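Side-chain contacts in putative phosphatase (Bacteroides thetaiotaomicron, PDB 3KYA), which is of unproven function, possibly a phosphatase, and binds zinc ions in the crystal: residues 128-131 with 132-135; 34-38 with 39-43; 50-54 with 55-59; 211-214 with 215-218. All coordinates share one frame; numbering follows the deposited sequence. Where two conformers were deposited one is given.

Interaction 1 of 4, residues 128-131 with 132-135; sequences DGPE and GVKC. With EDO (1,2-ethanediol), chain J.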
ATOM      1  N   ASP A 128      36.953   4.972  10.660  1.00 16.90           N
ATOM      2  CA  ASP A 128      37.094   6.427  10.762  1.00 18.70           C
ATOM      3  C   ASP A 128      38.549   6.873  10.760  1.00 18.85           C
ATOM      4  O   ASP A 128      39.447   6.085  11.034  1.00 19.24           O
ATOM      5  CB  ASP A 128      36.449   6.915  12.054  1.00 19.89           C
ATOM      6  CG  ASP A 128      34.963   6.644  12.095  1.00 23.13           C
ATOM      7  OD1 ASP A 128      34.283   6.883  11.070  1.00 28.37           O
ATOM      8  OD2 ASP A 128      34.479   6.210  13.159  1.00 29.14           O
ATOM      9  N   GLY A 129      38.762   8.152  10.467  1.00 19.42           N
ATOM     10  CA  GLY A 129      40.100   8.742  10.435  1.00 19.95           C
ATOM     11  C   GLY A 129      40.275   9.604   9.205  1.00 20.82           C
ATOM     12  O   GLY A 129      39.342   9.749   8.412  1.00 20.42           O
ATOM     13  N   PRO A 130      41.467  10.197   9.044  1.00 21.88           N
ATOM     14  CA  PRO A 130      41.744  11.018   7.875  1.00 23.03           C
ATOM     15  C   PRO A 130      41.975  10.153   6.637  1.00 23.60           C
ATOM     16  O   PRO A 130      42.361   8.989   6.766  1.00 23.72           O
ATOM     17  CB  PRO A 130      43.039  11.744   8.260  1.00 22.78           C
ATOM     18  CG  PRO A 130      43.719  10.833   9.189  1.00 23.04           C
ATOM     19  CD  PRO A 130      42.626  10.121   9.953  1.00 22.38           C
ATOM     20  N   GLU A 131      41.746  10.717   5.454  1.00 24.71           N
ATOM     21  CA  GLU A 131      42.009  10.008   4.210  1.00 25.27           C
ATOM     22  C   GLU A 131      43.489   9.634   4.254  1.00 25.25           C
ATOM     23  O   GLU A 131      44.311  10.422   4.720  1.00 25.75           O
ATOM     24  CB  GLU A 131      41.638  10.873   2.999  1.00 25.88           C
ATOM     25  CG  GLU A 131      40.154  11.307   2.990  1.00 27.67           C
ATOM     26  CD  GLU A 131      39.707  11.988   1.690  1.00 30.46           C
ATOM     27  OE1 GLU A 131      40.544  12.181   0.779  1.00 32.76           O
ATOM     28  OE2 GLU A 131      38.499  12.314   1.584  1.00 32.28           O
ATOM     29  N   GLY A 132      43.828   8.412   3.843  1.00 24.82           N
ATOM     30  CA  GLY A 132      45.202   7.901   3.971  1.00 23.87           C
ATOM     31  C   GLY A 132      45.301   6.929   5.130  1.00 23.38           C
ATOM     32  O   GLY A 132      46.192   6.080   5.174  1.00 23.74           O
ATOM     33  N   VAL A 133      44.378   7.051   6.085  1.00 22.35           N
ATOM     34  CA  VAL A 133      44.312   6.149   7.231  1.00 21.13           C
ATOM     35  C   VAL A 133      43.007   5.339   7.228  1.00 19.75           C
ATOM     36  O   VAL A 133      43.050   4.106   7.299  1.00 19.63           O
ATOM     37  CB  VAL A 133      44.411   6.911   8.561  1.00 21.39           C
ATOM     38  CG1 VAL A 133      44.313   5.941   9.742  1.00 21.38           C
ATOM     39  CG2 VAL A 133      45.718   7.721   8.624  1.00 21.87           C
ATOM     40  N   LYS A 134      41.859   6.016   7.138  1.00 18.46           N
ATOM     41  CA  LYS A 134      40.586   5.291   7.176  0.50 18.04           C
ATOM     42  C   LYS A 134      40.480   4.337   5.982  1.00 17.54           C
ATOM     43  O   LYS A 134      41.036   4.587   4.902  1.00 16.78           O
ATOM     44  CB  LYS A 134      39.366   6.217   7.292  0.50 18.24           C
ATOM     45  CG  LYS A 134      39.065   7.130   6.123  0.50 18.72           C
ATOM     46  CD  LYS A 134      37.709   7.816   6.329  0.50 18.75           C
ATOM     47  CE  LYS A 134      37.458   8.924   5.307  0.50 19.35           C
ATOM     48  NZ  LYS A 134      36.111   9.530   5.467  0.50 19.59           N
ATOM     49  N   CYS A 135      39.769   3.230   6.195  1.00 16.60           N
ATOM     50  CA  CYS A 135      39.655   2.193   5.188  1.00 15.62           C
ATOM     51  C   CYS A 135      38.832   2.601   3.956  1.00 15.16           C
ATOM     52  O   CYS A 135      37.978   3.496   4.001  1.00 15.31           O
ATOM     53  CB  CYS A 135      39.083   0.912   5.810  1.00 15.42           C
ATOM     54  SG  CYS A 135      37.315   1.011   6.238  1.00 14.42           S
TER
HETATM   55  C1  EDO J   9      33.287   6.928   8.121  1.00 55.03           C
HETATM   56  O1  EDO J   9      32.308   7.239   9.122  1.00 54.49           O
HETATM   57  C2  EDO J   9      32.625   6.899   6.743  1.00 55.48           C
HETATM   58  O2  EDO J   9      33.576   7.214   5.714  1.00 55.19           O
HETATM   59  O   HOH W   1      37.416  11.424   7.282  1.00 37.66           O
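Pro-130 O accepts from two successive backbone N-H groups, those of Val-133 and Lys-134. Val-133 N lies 2.9 Å and Lys-134 N 3.0 Å from Pro-130 O, and they approach it from opposite faces of the carbonyl plane. The bond from Val-133 closes a type II beta turn over Glu-131 and Gly-132; the one from Lys-134 is the straighter, with 166° at the hydrogen. Gly-132 has a phi of 103°, which would jam any CB against the oxygen of Glu-131, so the turn depends on glycine at this place.

Across the mouth of the turn, the proline ring meets the valine, CG of Pro-130 lying 3.7 Å from CG2 of Val-133. With CG1 anti to the backbone N (chi1 179°), Val-133 keeps CG2 beside that nitrogen, facing the ring.

Lys-134, in the one of its two modelled conformers described here, runs extended alongside the carbonyl of Gly-129, with CD 3.3 Å from Gly-129 O. A water then joins the two groups, 2.9 Å from Lys-134 NZ and 2.8 Å from Gly-129 O. An ethanediol, probably from the crystallisation liquor, accepts a weak bond from NZ and donates a hydrogen bond to Asp-128 OD1, while Arg-172 forms a salt bridge with Asp-128 OD2.

The chemistry thus divides in two. Backbone bonds fix the turn of this surface loop, whereas the charged ends of Lys-134 and Asp-128 never meet directly and are linked through an ethanediol whose bond to NZ is weak, which probably leaves the lysine some freedom to move.

Interaction 2 of 4, residues 34-38 with 39-43; sequences LLIYG and ENFGT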
ATOM      1  N   LEU A  34       2.032  20.134  10.705  1.00 13.61           N
ATOM      2  CA  LEU A  34       1.654  20.449  12.083  1.00 13.90           C
ATOM      3  C   LEU A  34       0.938  21.794  12.170  1.00 13.66           C
ATOM      4  O   LEU A  34       1.395  22.802  11.609  1.00 13.79           O
ATOM      5  CB  LEU A  34       2.906  20.473  12.975  1.00 13.72           C
ATOM      6  CG  LEU A  34       2.746  20.839  14.446  1.00 14.29           C
ATOM      7  CD1 LEU A  34       1.999  19.719  15.196  1.00 12.50           C
ATOM      8  CD2 LEU A  34       4.120  21.106  15.064  1.00 15.54           C
ATOM      9  N   LEU A  35      -0.174  21.798  12.898  1.00 13.56           N
ATOM     10  CA  LEU A  35      -0.995  22.977  13.119  1.00 12.99           C
ATOM     11  C   LEU A  35      -0.780  23.430  14.557  1.00 13.38           C
ATOM     12  O   LEU A  35      -1.008  22.660  15.497  1.00 13.20           O
ATOM     13  CB  LEU A  35      -2.477  22.653  12.866  1.00 12.93           C
ATOM     14  CG  LEU A  35      -3.521  23.715  13.227  1.00 13.29           C
ATOM     15  CD1 LEU A  35      -3.259  25.043  12.523  1.00 11.69           C
ATOM     16  CD2 LEU A  35      -4.973  23.237  12.937  1.00 12.18           C
ATOM     17  N   ILE A  36      -0.308  24.663  14.719  1.00 12.92           N
ATOM     18  CA  ILE A  36      -0.036  25.235  16.029  1.00 13.67           C
ATOM     19  C   ILE A  36      -1.019  26.367  16.317  1.00 13.53           C
ATOM     20  O   ILE A  36      -1.129  27.327  15.548  1.00 11.93           O
ATOM     21  CB  ILE A  36       1.426  25.769  16.133  1.00 13.73           C
ATOM     22  CG1 ILE A  36       2.452  24.656  15.890  1.00 15.44           C
ATOM     23  CG2 ILE A  36       1.662  26.423  17.504  1.00 14.52           C
ATOM     24  CD1 ILE A  36       3.872  25.191  15.575  1.00 16.15           C
ATOM     25  N   TYR A  37      -1.757  26.243  17.425  1.00 13.48           N
ATOM     26  CA  TYR A  37      -2.707  27.271  17.860  1.00 13.70           C
ATOM     27  C   TYR A  37      -2.093  28.187  18.906  1.00 13.61           C
ATOM     28  O   TYR A  37      -1.289  27.753  19.743  1.00 13.35           O
ATOM     29  CB  TYR A  37      -3.949  26.632  18.492  1.00 13.68           C
ATOM     30  CG  TYR A  37      -4.869  25.909  17.544  1.00 14.56           C
ATOM     31  CD1 TYR A  37      -5.799  26.613  16.799  1.00 16.03           C
ATOM     32  CD2 TYR A  37      -4.827  24.522  17.406  1.00 15.68           C
ATOM     33  CE1 TYR A  37      -6.666  25.969  15.941  1.00 17.58           C
ATOM     34  CE2 TYR A  37      -5.705  23.861  16.546  1.00 16.26           C
ATOM     35  CZ  TYR A  37      -6.623  24.596  15.815  1.00 17.96           C
ATOM     36  OH  TYR A  37      -7.510  23.992  14.947  1.00 18.48           O
ATOM     37  N   GLY A  38      -2.499  29.445  18.893  1.00 13.86           N
ATOM     38  CA  GLY A  38      -1.982  30.405  19.854  1.00 14.08           C
ATOM     39  C   GLY A  38      -2.478  31.822  19.664  1.00 14.06           C
ATOM     40  O   GLY A  38      -3.604  32.052  19.221  1.00 13.93           O
ATOM     41  N   GLU A  39      -1.624  32.779  20.007  1.00 14.39           N
ATOM     42  CA  GLU A  39      -1.968  34.186  19.909  1.00 14.88           C
ATOM     43  C   GLU A  39      -0.781  35.023  19.518  1.00 14.00           C
ATOM     44  O   GLU A  39       0.348  34.706  19.881  1.00 13.72           O
ATOM     45  CB  GLU A  39      -2.442  34.711  21.270  1.00 15.61           C
ATOM     46  CG  GLU A  39      -3.670  34.038  21.811  1.00 18.58           C
ATOM     47  CD  GLU A  39      -4.042  34.568  23.190  1.00 21.46           C
ATOM     48  OE1 GLU A  39      -3.213  34.448  24.123  1.00 23.91           O
ATOM     49  OE2 GLU A  39      -5.167  35.087  23.334  1.00 24.49           O
ATOM     50  N   ASN A  40      -1.068  36.094  18.789  1.00 13.48           N
ATOM     51  CA  ASN A  40      -0.106  37.127  18.431  1.00 13.77           C
ATOM     52  C   ASN A  40       0.944  36.654  17.421  1.00 13.47           C
ATOM     53  O   ASN A  40       2.113  37.023  17.524  1.00 13.09           O
ATOM     54  CB  ASN A  40       0.552  37.677  19.718  1.00 13.63           C
ATOM     55  CG  ASN A  40       1.133  39.062  19.549  1.00 14.22           C
ATOM     56  OD1 ASN A  40       0.689  39.834  18.711  1.00 14.50           O
ATOM     57  ND2 ASN A  40       2.120  39.398  20.382  1.00 15.04           N
ATOM     58  N   PHE A  41       0.514  35.846  16.451  1.00 13.50           N
ATOM     59  CA  PHE A  41       1.417  35.343  15.417  1.00 13.95           C
ATOM     60  C   PHE A  41       1.505  36.267  14.207  1.00 13.98           C
ATOM     61  O   PHE A  41       2.420  36.128  13.376  1.00 14.41           O
ATOM     62  CB  PHE A  41       0.984  33.967  14.900  1.00 14.18           C
ATOM     63  CG  PHE A  41       0.954  32.881  15.938  1.00 15.01           C
ATOM     64  CD1 PHE A  41       1.965  32.753  16.885  1.00 17.01           C
ATOM     65  CD2 PHE A  41      -0.024  31.907  15.883  1.00 15.14           C
ATOM     66  CE1 PHE A  41       1.942  31.727  17.812  1.00 16.83           C
ATOM     67  CE2 PHE A  41      -0.038  30.867  16.796  1.00 16.91           C
ATOM     68  CZ  PHE A  41       0.956  30.783  17.760  1.00 17.70           C
ATOM     69  N   GLY A  42       0.572  37.203  14.083  1.00 13.66           N
ATOM     70  CA  GLY A  42       0.555  38.073  12.911  1.00 13.43           C
ATOM     71  C   GLY A  42       0.063  37.293  11.693  1.00 13.29           C
ATOM     72  O   GLY A  42      -0.373  36.153  11.817  1.00 13.36           O
ATOM     73  N   THR A  43       0.141  37.911  10.515  1.00 12.84           N
ATOM     74  CA  THR A  43      -0.374  37.302   9.282  1.00 12.96           C
ATOM     75  C   THR A  43       0.674  37.081   8.170  1.00 12.79           C
ATOM     76  O   THR A  43       0.314  36.776   7.029  1.00 13.13           O
ATOM     77  CB  THR A  43      -1.496  38.175   8.704  1.00 13.10           C
ATOM     78  OG1 THR A  43      -0.990  39.494   8.431  1.00 11.89           O
ATOM     79  CG2 THR A  43      -2.683  38.274   9.677  1.00 13.83           C
TER
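Gly-38, Phe-41 and Glu-39 carry this contact, in which an aromatic ring folds back over the end of the strand that precedes it. The outer part of the Phe-41 ring leans on the glycine backbone: CE2 lies 3.5 Å from Gly-38 N, and CZ lies 3.6 Å from Gly-38 CA. With CG anti to the carbonyl carbon and beside the backbone N (chi1 -61°), the ring of Phe-41 is swung back towards the strand. Only glycine suits position 38, since a CB there would run into CZ of the ring.

Glu-39 joins the two. Its backbone N stands 3.9 Å above the plane of the Phe-41 ring, displaced toward the rim, while its CB points away from the strand, though CG of Glu-39 passes 3.3 Å from Gly-38 O. Ile-36 adds a looser apolar touch, CG2 lying 4.4 Å from Phe-41 CZ.

Val-67, Ile-82 and Val-18 also pack on the phenylalanine, which is buried in the IPT/TIG domain. With an alanine here instead of Phe-41, a gap is likely to open beside the Gly-38 backbone, leaving Ile-36 and Ile-82 without this ring to pack on.

The side-chain contact is therefore one of van der Waals packing: the bare glycine leaves room for the ring's rim where the chain leaves strand 33-39.

Interaction 3 of 4, residues 50-54 with 55-59; sequences VKIGG and KDAIV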
ATOM      1  N   VAL A  50      10.089  29.089  13.244  1.00 14.37           N
ATOM      2  CA  VAL A  50       9.714  27.994  14.124  1.00 14.09           C
ATOM      3  C   VAL A  50      10.828  26.967  14.210  1.00 14.35           C
ATOM      4  O   VAL A  50      11.443  26.616  13.199  1.00 14.08           O
ATOM      5  CB  VAL A  50       8.425  27.287  13.600  1.00 14.22           C
ATOM      6  CG1 VAL A  50       8.100  26.030  14.427  1.00 14.29           C
ATOM      7  CG2 VAL A  50       7.228  28.229  13.613  1.00 14.03           C
ATOM      8  N   LYS A  51      11.097  26.501  15.429  1.00 14.61           N
ATOM      9  CA  LYS A  51      12.016  25.398  15.649  1.00 15.29           C
ATOM     10  C   LYS A  51      11.261  24.304  16.388  1.00 15.21           C
ATOM     11  O   LYS A  51      10.449  24.587  17.276  1.00 14.55           O
ATOM     12  CB  LYS A  51      13.225  25.799  16.491  1.00 16.02           C
ATOM     13  CG  LYS A  51      14.292  26.576  15.779  1.00 18.18           C
ATOM     14  CD  LYS A  51      15.516  26.728  16.701  1.00 21.39           C
ATOM     15  CE  LYS A  51      16.679  27.397  15.994  1.00 23.26           C
ATOM     16  NZ  LYS A  51      17.856  27.513  16.926  1.00 26.70           N
ATOM     17  N   ILE A  52      11.515  23.063  15.995  1.00 15.22           N
ATOM     18  CA  ILE A  52      10.937  21.910  16.674  1.00 15.06           C
ATOM     19  C   ILE A  52      12.080  20.967  17.006  1.00 14.81           C
ATOM     20  O   ILE A  52      12.839  20.568  16.125  1.00 14.14           O
ATOM     21  CB  ILE A  52       9.879  21.195  15.834  1.00 15.77           C
ATOM     22  CG1 ILE A  52       8.762  22.161  15.436  1.00 17.45           C
ATOM     23  CG2 ILE A  52       9.290  19.996  16.627  1.00 14.89           C
ATOM     24  CD1 ILE A  52       7.663  21.498  14.628  1.00 20.36           C
ATOM     25  N   GLY A  53      12.212  20.607  18.284  1.00 14.62           N
ATOM     26  CA  GLY A  53      13.300  19.733  18.706  1.00 14.56           C
ATOM     27  C   GLY A  53      14.666  20.327  18.382  1.00 14.40           C
ATOM     28  O   GLY A  53      15.613  19.592  18.084  1.00 14.55           O
ATOM     29  N   GLY A  54      14.757  21.653  18.425  1.00 14.48           N
ATOM     30  CA  GLY A  54      15.992  22.374  18.084  1.00 14.96           C
ATOM     31  C   GLY A  54      16.282  22.520  16.596  1.00 15.23           C
ATOM     32  O   GLY A  54      17.276  23.145  16.222  1.00 15.61           O
ATOM     33  N   LYS A  55      15.422  21.973  15.744  1.00 15.12           N
ATOM     34  CA  LYS A  55      15.616  22.023  14.292  1.00 15.62           C
ATOM     35  C   LYS A  55      14.700  23.060  13.634  1.00 15.65           C
ATOM     36  O   LYS A  55      13.513  23.127  13.955  1.00 14.82           O
ATOM     37  CB  LYS A  55      15.317  20.663  13.680  1.00 15.48           C
ATOM     38  CG  LYS A  55      16.152  19.501  14.202  1.00 18.13           C
ATOM     39  CD  LYS A  55      17.627  19.705  13.964  1.00 21.19           C
ATOM     40  CE  LYS A  55      18.403  18.394  14.076  1.00 23.90           C
ATOM     41  NZ  LYS A  55      18.173  17.652  15.361  1.00 26.28           N
ATOM     42  N   ASP A  56      15.244  23.856  12.706  1.00 15.28           N
ATOM     43  CA  ASP A  56      14.444  24.831  11.973  1.00 15.83           C
ATOM     44  C   ASP A  56      13.355  24.131  11.178  1.00 15.09           C
ATOM     45  O   ASP A  56      13.612  23.115  10.523  1.00 15.72           O
ATOM     46  CB  ASP A  56      15.310  25.656  11.012  1.00 16.58           C
ATOM     47  CG  ASP A  56      16.337  26.514  11.727  1.00 19.64           C
ATOM     48  OD1 ASP A  56      16.072  26.972  12.861  1.00 22.29           O
ATOM     49  OD2 ASP A  56      17.404  26.750  11.121  1.00 24.89           O
ATOM     50  N   ALA A  57      12.139  24.660  11.253  1.00 14.71           N
ATOM     51  CA  ALA A  57      10.987  24.092  10.569  1.00 14.48           C
ATOM     52  C   ALA A  57      10.451  25.004   9.453  1.00 14.21           C
ATOM     53  O   ALA A  57      10.411  26.238   9.592  1.00 15.69           O
ATOM     54  CB  ALA A  57       9.854  23.770  11.579  1.00 14.04           C
ATOM     55  N   ILE A  58      10.035  24.385   8.358  1.00 13.71           N
ATOM     56  CA  ILE A  58       9.442  25.098   7.231  0.50 13.64           C
ATOM     57  C   ILE A  58       8.074  25.646   7.646  1.00 13.67           C
ATOM     58  O   ILE A  58       7.199  24.874   8.058  1.00 13.71           O
ATOM     59  CB  ILE A  58       9.269  24.171   6.006  0.50 13.99           C
ATOM     60  CG1 ILE A  58      10.632  23.690   5.486  0.50 13.92           C
ATOM     61  CG2 ILE A  58       8.496  24.884   4.885  0.50 13.77           C
ATOM     62  CD1 ILE A  58      10.527  22.573   4.464  0.50 12.47           C
ATOM     63  N   VAL A  59       7.889  26.965   7.543  1.00 13.35           N
ATOM     64  CA  VAL A  59       6.613  27.616   7.881  1.00 13.36           C
ATOM     65  C   VAL A  59       5.782  27.722   6.610  1.00 13.92           C
ATOM     66  O   VAL A  59       6.255  28.253   5.606  1.00 13.30           O
ATOM     67  CB  VAL A  59       6.833  29.009   8.491  1.00 14.33           C
ATOM     68  CG1 VAL A  59       5.475  29.736   8.725  1.00 12.71           C
ATOM     69  CG2 VAL A  59       7.644  28.897   9.773  1.00 14.49           C
TER
HETATM   70  O   HOH W   2      11.252  28.616  10.616  1.00 13.68           O
HETATM   71  O   HOH W   3      13.693  28.700  11.893  1.00 35.51           O
HETATM   72  O   HOH W   4      18.391  19.556  17.448  1.00 33.49           O
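Backbone hydrogen bonds tie Val-50 and Ile-52 to the returning strand. Ala-57 N donates to Val-50 O at 2.8 Å, and Ile-52 N to Lys-55 O at 2.9 Å. The return bond, from Lys-55 N to Ile-52 O at 3.0 Å, comes from well above the carbonyl plane, 61° out of it, as the chain turns there. Beside the Ile-52/Lys-55 pair, CA of Lys-51 makes a C-H...O contact of 3.2 Å with Lys-55 O.

The charged groups meet less closely. Lys-51 and Asp-56, a non-hydrogen-bonded pair, lie side by side and point the same way, so that OD1 of Asp-56 rests 3.2 Å from CE of Lys-51. NZ of Lys-51 carries on past, 4.5 Å from OD1 and beyond salt-bridge distance, leaving probably a weak attraction. Lys-55 starts from the opposite face, that of Val-50, Ile-52 and Ala-57: bent at its second and fourth torsions, it brings NZ to the carbonyl of Gly-74, and a water links the same NZ to Gly-53 O.

Apolar side chains gather on the face of Val-50, Ile-52 and Ala-57. CG1 of Val-50 lies 4.0 Å from CB of Ala-57. Val-59 reaches Val-50 from beyond the paired strands, CG2 to CG2 at 3.9 Å, the two valines crossing at about a right angle. Ile-52 extends this patch towards Pro-72 and Cys-69.

Gly-53 and Gly-54, both at positive phi, form the type I' turn of a beta hairpin with a two-residue loop, which here joins adjacent strands 48-52 and 55-62 of the immunoglobulin-like IPT/TIG domain.

Interaction 4 of 4, residues 211-214 with 215-218; sequences IDYD and GKGD. With EDO (1,2-ethanediol), chain B.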
ATOM      1  N   ILE A 211      32.295 -19.578  -6.840  1.00 15.32           N
ATOM      2  CA  ILE A 211      33.134 -18.789  -7.735  1.00 15.83           C
ATOM      3  C   ILE A 211      32.659 -18.984  -9.187  1.00 15.75           C
ATOM      4  O   ILE A 211      32.040 -19.993  -9.491  1.00 15.73           O
ATOM      5  CB  ILE A 211      34.638 -19.138  -7.605  1.00 16.19           C
ATOM      6  CG1 ILE A 211      34.932 -20.554  -8.140  1.00 17.41           C
ATOM      7  CG2 ILE A 211      35.092 -18.977  -6.149  1.00 16.72           C
ATOM      8  CD1 ILE A 211      36.399 -20.856  -8.256  1.00 22.31           C
ATOM      9  N   ASP A 212      32.983 -18.026 -10.052  1.00 15.82           N
ATOM     10  CA  ASP A 212      32.511 -17.979 -11.464  1.00 15.95           C
ATOM     11  C   ASP A 212      33.704 -18.218 -12.384  1.00 16.03           C
ATOM     12  O   ASP A 212      34.487 -17.304 -12.658  1.00 16.73           O
ATOM     13  CB  ASP A 212      31.867 -16.612 -11.727  1.00 15.92           C
ATOM     14  CG  ASP A 212      30.924 -16.603 -12.932  1.00 16.99           C
ATOM     15  OD1 ASP A 212      31.113 -17.410 -13.867  1.00 14.67           O
ATOM     16  OD2 ASP A 212      29.982 -15.765 -12.923  1.00 17.94           O
ATOM     17  N   TYR A 213      33.838 -19.445 -12.876  1.00 16.12           N
ATOM     18  CA  TYR A 213      35.030 -19.837 -13.616  1.00 16.12           C
ATOM     19  C   TYR A 213      34.723 -20.864 -14.703  1.00 16.19           C
ATOM     20  O   TYR A 213      33.805 -21.668 -14.561  1.00 15.33           O
ATOM     21  CB  TYR A 213      36.032 -20.401 -12.587  1.00 16.68           C
ATOM     22  CG  TYR A 213      37.360 -20.903 -13.121  1.00 16.60           C
ATOM     23  CD1 TYR A 213      38.298 -20.027 -13.648  1.00 16.86           C
ATOM     24  CD2 TYR A 213      37.705 -22.251 -13.020  1.00 17.32           C
ATOM     25  CE1 TYR A 213      39.527 -20.482 -14.117  1.00 16.51           C
ATOM     26  CE2 TYR A 213      38.924 -22.717 -13.489  1.00 16.66           C
ATOM     27  CZ  TYR A 213      39.832 -21.830 -14.035  1.00 16.85           C
ATOM     28  OH  TYR A 213      41.043 -22.297 -14.498  1.00 18.83           O
ATOM     29  N   ASP A 214      35.482 -20.802 -15.797  1.00 16.81           N
ATOM     30  CA  ASP A 214      35.339 -21.743 -16.925  1.00 17.69           C
ATOM     31  C   ASP A 214      36.686 -22.051 -17.614  1.00 17.85           C
ATOM     32  O   ASP A 214      36.714 -22.439 -18.785  1.00 17.47           O
ATOM     33  CB  ASP A 214      34.329 -21.204 -17.951  1.00 18.24           C
ATOM     34  CG  ASP A 214      34.811 -19.947 -18.647  1.00 20.17           C
ATOM     35  OD1 ASP A 214      35.977 -19.546 -18.435  1.00 22.21           O
ATOM     36  OD2 ASP A 214      34.026 -19.364 -19.421  1.00 23.23           O
ATOM     37  N   GLY A 215      37.789 -21.885 -16.882  1.00 17.89           N
ATOM     38  CA  GLY A 215      39.136 -22.105 -17.424  1.00 18.51           C
ATOM     39  C   GLY A 215      39.497 -23.553 -17.716  1.00 19.00           C
ATOM     40  O   GLY A 215      40.519 -23.824 -18.364  1.00 19.14           O
ATOM     41  N   LYS A 216      38.685 -24.476 -17.206  1.00 19.25           N
ATOM     42  CA  LYS A 216      38.839 -25.895 -17.468  1.00 20.02           C
ATOM     43  C   LYS A 216      37.569 -26.457 -18.116  1.00 20.25           C
ATOM     44  O   LYS A 216      37.180 -27.587 -17.829  1.00 20.94           O
ATOM     45  CB  LYS A 216      39.108 -26.654 -16.175  1.00 19.80           C
ATOM     46  CG  LYS A 216      40.527 -26.574 -15.645  1.00 20.76           C
ATOM     47  CD  LYS A 216      40.712 -27.488 -14.428  1.00 20.25           C
ATOM     48  CE  LYS A 216      40.225 -28.898 -14.706  1.00 20.18           C
ATOM     49  NZ  LYS A 216      40.729 -29.863 -13.710  1.00 19.80           N
ATOM     50  N   GLY A 217      36.927 -25.668 -18.975  1.00 20.14           N
ATOM     51  CA  GLY A 217      35.690 -26.091 -19.632  1.00 20.06           C
ATOM     52  C   GLY A 217      34.633 -26.538 -18.640  1.00 20.02           C
ATOM     53  O   GLY A 217      34.409 -25.854 -17.633  1.00 19.83           O
ATOM     54  N   ASP A 218      34.038 -27.715 -18.880  1.00 19.81           N
ATOM     55  CA  ASP A 218      32.966 -28.218 -17.997  0.50 19.45           C
ATOM     56  C   ASP A 218      33.472 -29.090 -16.823  1.00 19.19           C
ATOM     57  O   ASP A 218      32.744 -29.918 -16.286  1.00 18.84           O
ATOM     58  CB  ASP A 218      31.835 -28.891 -18.818  0.50 19.30           C
ATOM     59  CG  ASP A 218      32.350 -29.796 -19.924  0.50 19.07           C
ATOM     60  OD1 ASP A 218      33.573 -30.045 -19.975  0.50 18.69           O
ATOM     61  OD2 ASP A 218      31.526 -30.251 -20.752  0.50 16.87           O
TER
HETATM   62  C1  EDO B   1      28.437 -15.060 -16.027  1.00 34.88           C
HETATM   63  O1  EDO B   1      29.195 -14.460 -14.962  1.00 35.84           O
HETATM   64  C2  EDO B   1      29.060 -16.393 -16.431  1.00 32.13           C
HETATM   65  O2  EDO B   1      28.743 -17.414 -15.481  1.00 33.10           O
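The Gly-215 peptide stands edge-on over one face of the Tyr-213 ring, its N-H side turned to the ring. Gly-215 N sits 3.4 Å above the ring plane, over its centre, and Gly-215 CA lies 3.5 Å from CZ at the phenol end. Tyr-213 has CG anti to the backbone N (chi1 179°), which brings the ring alongside the Gly-215 backbone. A CB on Gly-215 would strike the tyrosine OH, so this close fit needs glycine. A leucine in place of Tyr-213 would probably lose the flat surface under Gly-215 and set that peptide freer to shift.

Lys-216 comes no closer with its side chain than CG, 4.5 Å from Tyr-213 OH, before its amino end leads away. The chain meanwhile closes a beta turn from Asp-214 to Gly-217. Gly-217 N is 3.2 Å from Asp-214 O, but the bond is bent (138° at the hydrogen) and the donor stands above the carbonyl plane.

Asp-212 grips an ethanediol, probably from the crystallisation liquor, with both carboxylate oxygens: the diol's O2 donates to OD1 at 2.9 Å and its O1 to OD2. Arg-189 pairs with OD2 as well.

The loop joins strands 206-211 and 220-227, neighbours in one antiparallel sheet. Pro-184, Ser-220 and Pro-221 also pack on Tyr-213, and Ser-220 OG bonds to Lys-216 N and Gly-217 O, tying the turn to the start of the second strand.

How the interactions relate
Along the chain the contacts follow in the order interaction 2, interaction 3, interaction 1, interaction 4. The first two belong to the IPT/TIG domain and to one sheet, with centres about 14 Å apart; they touch directly, Leu-34 CD2 lying 3.6 Å from Ile-52 CD1. Interactions 1 and 4 lie in the ring of antiparallel sheets, consistent with a six-bladed beta-propeller: the former between strands 125-126 and 141-147 of one sheet, the latter between strands 206-211 and 220-227 of the next. Their centres are about 38 Å apart, and interaction 4 is about 71 Å from interaction 2. The four therefore illustrate local turns in two separate parts of an elongated protein.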